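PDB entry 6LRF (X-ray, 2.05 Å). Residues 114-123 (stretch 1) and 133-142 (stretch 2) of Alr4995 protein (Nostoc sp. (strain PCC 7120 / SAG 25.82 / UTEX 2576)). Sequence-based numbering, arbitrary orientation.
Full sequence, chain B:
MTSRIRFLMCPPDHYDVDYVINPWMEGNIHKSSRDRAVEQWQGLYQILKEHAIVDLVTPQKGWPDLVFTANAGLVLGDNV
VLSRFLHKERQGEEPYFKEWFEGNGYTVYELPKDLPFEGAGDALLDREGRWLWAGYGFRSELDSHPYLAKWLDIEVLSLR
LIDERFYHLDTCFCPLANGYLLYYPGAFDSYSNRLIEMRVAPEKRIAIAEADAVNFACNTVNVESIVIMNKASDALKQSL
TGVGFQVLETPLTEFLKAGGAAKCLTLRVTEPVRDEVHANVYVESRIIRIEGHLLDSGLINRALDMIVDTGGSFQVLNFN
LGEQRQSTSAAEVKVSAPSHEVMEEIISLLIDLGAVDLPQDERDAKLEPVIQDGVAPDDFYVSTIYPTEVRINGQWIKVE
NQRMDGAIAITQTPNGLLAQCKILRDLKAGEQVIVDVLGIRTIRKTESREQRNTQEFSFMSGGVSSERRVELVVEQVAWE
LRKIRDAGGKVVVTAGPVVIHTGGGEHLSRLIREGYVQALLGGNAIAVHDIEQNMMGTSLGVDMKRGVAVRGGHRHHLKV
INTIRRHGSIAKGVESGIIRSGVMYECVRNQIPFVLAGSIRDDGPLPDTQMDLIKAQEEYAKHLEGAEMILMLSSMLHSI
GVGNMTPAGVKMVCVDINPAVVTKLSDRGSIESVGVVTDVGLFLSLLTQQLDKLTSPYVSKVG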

# COMPACT_ATOMS: atom_id res chain seq x y z
N ASP B 114 -45.25 23.95 0.32
CA ASP B 114 -44.09 23.12 -0.01
C ASP B 114 -42.78 23.82 0.36
O ASP B 114 -41.72 23.51 -0.19
N LEU B 115 -42.85 24.77 1.28
CA LEU B 115 -41.68 25.53 1.68
C LEU B 115 -41.51 25.46 3.19
O LEU B 115 -41.95 26.35 3.92
N PRO B 116 -40.88 24.39 3.67
CA PRO B 116 -40.78 24.16 5.12
C PRO B 116 -39.96 25.21 5.88
O PRO B 116 -38.98 25.76 5.37
N PHE B 117 -40.40 25.48 7.10
CA PHE B 117 -39.75 26.42 8.00
C PHE B 117 -40.20 26.09 9.40
O PHE B 117 -41.41 25.99 9.63
N GLU B 118 -39.28 25.92 10.34
CA GLU B 118 -39.72 25.37 11.62
C GLU B 118 -39.53 26.31 12.81
O GLU B 118 -39.19 25.89 13.92
N GLY B 119 -39.81 27.59 12.58
CA GLY B 119 -40.04 28.53 13.66
C GLY B 119 -38.81 29.02 14.38
O GLY B 119 -37.72 29.09 13.81
N ALA B 120 -38.97 29.37 15.65
CA ALA B 120 -37.85 29.91 16.41
C ALA B 120 -36.83 28.82 16.68
O ALA B 120 -35.69 29.10 17.05
N GLY B 121 -37.23 27.57 16.49
CA GLY B 121 -36.29 26.46 16.55
C GLY B 121 -35.22 26.52 15.46
O GLY B 121 -34.15 25.95 15.64
N ASP B 122 -35.51 27.20 14.35
CA ASP B 122 -34.56 27.34 13.23
C ASP B 122 -34.22 28.79 12.94
O ASP B 122 -33.49 29.08 11.98
N ALA B 123 -34.75 29.72 13.72
CA ALA B 123 -34.45 31.13 13.51
C ALA B 123 -34.42 31.86 14.84
O ALA B 123 -35.45 31.97 15.52
N TRP B 133 -30.95 35.48 12.95
CA TRP B 133 -30.18 34.34 12.50
C TRP B 133 -31.13 33.24 12.03
O TRP B 133 -31.93 32.77 12.82
N ALA B 134 -31.03 32.81 10.77
CA ALA B 134 -31.89 31.72 10.29
C ALA B 134 -31.09 30.52 9.83
O ALA B 134 -30.19 30.66 9.01
N GLY B 135 -31.47 29.34 10.30
CA GLY B 135 -30.80 28.10 9.90
C GLY B 135 -31.40 27.46 8.66
O GLY B 135 -32.55 27.72 8.29
N TYR B 136 -30.59 26.66 7.97
CA TYR B 136 -31.11 25.80 6.90
C TYR B 136 -30.17 24.62 6.84
O TYR B 136 -29.10 24.65 7.43
N GLY B 137 -30.59 23.56 6.15
CA GLY B 137 -29.75 22.39 5.99
C GLY B 137 -30.50 21.09 6.20
O GLY B 137 -30.14 20.09 5.59
N PHE B 138 -31.52 21.09 7.05
CA PHE B 138 -32.26 19.87 7.37
C PHE B 138 -33.77 20.07 7.41
O PHE B 138 -34.53 19.29 6.84
N ARG B 139 -34.21 21.11 8.10
CA ARG B 139 -35.64 21.32 8.30
C ARG B 139 -36.14 22.51 7.50
O ARG B 139 -36.92 22.35 6.56
N SER B 140 -35.68 23.71 7.85
CA SER B 140 -36.08 24.89 7.11
C SER B 140 -35.31 25.05 5.80
O SER B 140 -34.10 24.87 5.77
N GLU B 141 -36.02 25.41 4.75
CA GLU B 141 -35.45 25.69 3.44
C GLU B 141 -34.83 27.06 3.35
O GLU B 141 -35.34 28.04 3.92
N LEU B 142 -33.74 27.14 2.61
CA LEU B 142 -33.03 28.38 2.35
C LEU B 142 -33.97 29.44 1.78
O LEU B 142 -33.90 30.62 2.14

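The contact is organised around one carboxylate. Asp-122 OD2 accepts from Ser-140 OG at 2.5 Å and from Ser-140 N at 3.1 Å, and a water 2.9 Å from OD2 donates to it while accepting from Arg-139 N, also at 2.9 Å. Its chi1 of -110° lies between wells; the CB of Asp-122 leaves sideways, but its carboxylate comes nearer. Ser-140, in the m rotamer, relays the network, because its OG, having donated to Asp-122, accepts from Glu-118 N at 3.0 Å.

Beside this hub lies the salt bridge, Arg-139 NH1 to Glu-118 OE1, 2.7 Å. Both side chains start toward the other stretch with chi1 in m, and the carboxylate oxygen meets the guanidinium at its edge, near its plane. Two backbone hydrogen bonds also join the stretches: Gly-135 N to Asp-122 O, 2.6 Å, and Glu-141 N to Pro-116 O, 3.0 Å.

The remaining contacts are van der Waals packing. Glu-141 (m, m) points toward stretch 1 and contributes its aliphatic part, CG lying 3.6 Å from Pro-116 CG and CB 3.8 Å from CD1 of Leu-115 (t, p). Phe-117 (t) points away, yet its CD1 remains 3.8 Å from Ser-140 OG. At the antiparallel bridge, Ala-123 and Ala-134 share a sheet face, with CB to CB 4.4 Å.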

# COMPACT_ATOMS: atom_id res chain seq x y z
CB ASP B 114 -44.09 22.76 -1.49
CG ASP B 114 -43.80 23.97 -2.36
OD1 ASP B 114 -44.26 25.08 -2.00
OD2 ASP B 114 -43.13 23.81 -3.40
CB LEU B 115 -41.80 26.98 1.22
CG LEU B 115 -40.54 27.82 1.24
CD1 LEU B 115 -39.47 27.09 0.46
CD2 LEU B 115 -40.83 29.17 0.59
CB PRO B 116 -40.13 22.77 5.23
CG PRO B 116 -39.63 22.44 3.87
CD PRO B 116 -40.47 23.20 2.90
CB PHE B 117 -40.11 27.86 7.66
CG PHE B 117 -39.76 28.84 8.74
CD1 PHE B 117 -38.44 29.22 8.94
CD2 PHE B 117 -40.75 29.38 9.55
CE1 PHE B 117 -38.11 30.12 9.93
CE2 PHE B 117 -40.43 30.28 10.55
CZ PHE B 117 -39.10 30.66 10.74
CB GLU B 118 -39.03 24.03 11.85
CG GLU B 118 -39.50 23.03 10.77
CD GLU B 118 -39.25 21.57 11.11
OE1 GLU B 118 -38.51 21.28 12.07
OE2 GLU B 118 -39.80 20.71 10.39
CB ALA B 120 -38.34 30.56 17.72
CB ASP B 122 -35.11 26.71 11.95
CG ASP B 122 -34.34 25.43 11.54
OD1 ASP B 122 -33.31 25.12 12.17
OD2 ASP B 122 -34.77 24.76 10.57
CB ALA B 123 -35.45 31.75 12.58
CB TRP B 133 -29.31 33.78 13.63
CG TRP B 133 -28.29 34.74 14.26
CD1 TRP B 133 -28.41 35.40 15.46
CD2 TRP B 133 -26.99 35.06 13.77
NE1 TRP B 133 -27.27 36.13 15.72
CE2 TRP B 133 -26.38 35.93 14.70
CE3 TRP B 133 -26.27 34.69 12.61
CZ2 TRP B 133 -25.10 36.45 14.52
CZ3 TRP B 133 -25.00 35.21 12.43
CH2 TRP B 133 -24.42 36.08 13.38
CB ALA B 134 -32.78 32.19 9.15
CB TYR B 136 -31.21 26.53 5.55
CG TYR B 136 -29.89 26.85 4.87
CD1 TYR B 136 -29.10 27.90 5.31
CD2 TYR B 136 -29.43 26.09 3.79
CE1 TYR B 136 -27.89 28.20 4.69
CE2 TYR B 136 -28.22 26.38 3.16
CZ TYR B 136 -27.45 27.43 3.62
OH TYR B 136 -26.24 27.73 3.00
CB PHE B 138 -31.80 19.30 8.72
CG PHE B 138 -30.39 18.81 8.72
CD1 PHE B 138 -30.06 17.61 8.09
CD2 PHE B 138 -29.38 19.54 9.33
CE1 PHE B 138 -28.76 17.16 8.08
CE2 PHE B 138 -28.07 19.08 9.31
CZ PHE B 138 -27.77 17.88 8.69
CB ARG B 139 -35.93 21.48 9.79
CG ARG B 139 -35.77 20.17 10.59
CD ARG B 139 -36.71 19.06 10.08
NE ARG B 139 -36.63 17.87 10.92
CZ ARG B 139 -37.26 17.71 12.08
NH1 ARG B 139 -38.05 18.66 12.57
NH2 ARG B 139 -37.10 16.58 12.77
CB SER B 140 -35.89 26.14 7.97
OG SER B 140 -36.55 25.97 9.21
CB GLU B 141 -36.53 25.57 2.36
CG GLU B 141 -36.96 24.15 2.08
CD GLU B 141 -36.03 23.43 1.11
OE1 GLU B 141 -35.25 24.10 0.40
OE2 GLU B 141 -36.09 22.18 1.07
CB LEU B 142 -31.86 28.11 1.40
CG LEU B 142 -31.05 29.33 0.97
CD1 LEU B 142 -30.49 30.05 2.20
CD2 LEU B 142 -29.92 28.88 0.02
O HOH W 1 -32.71 22.99 9.69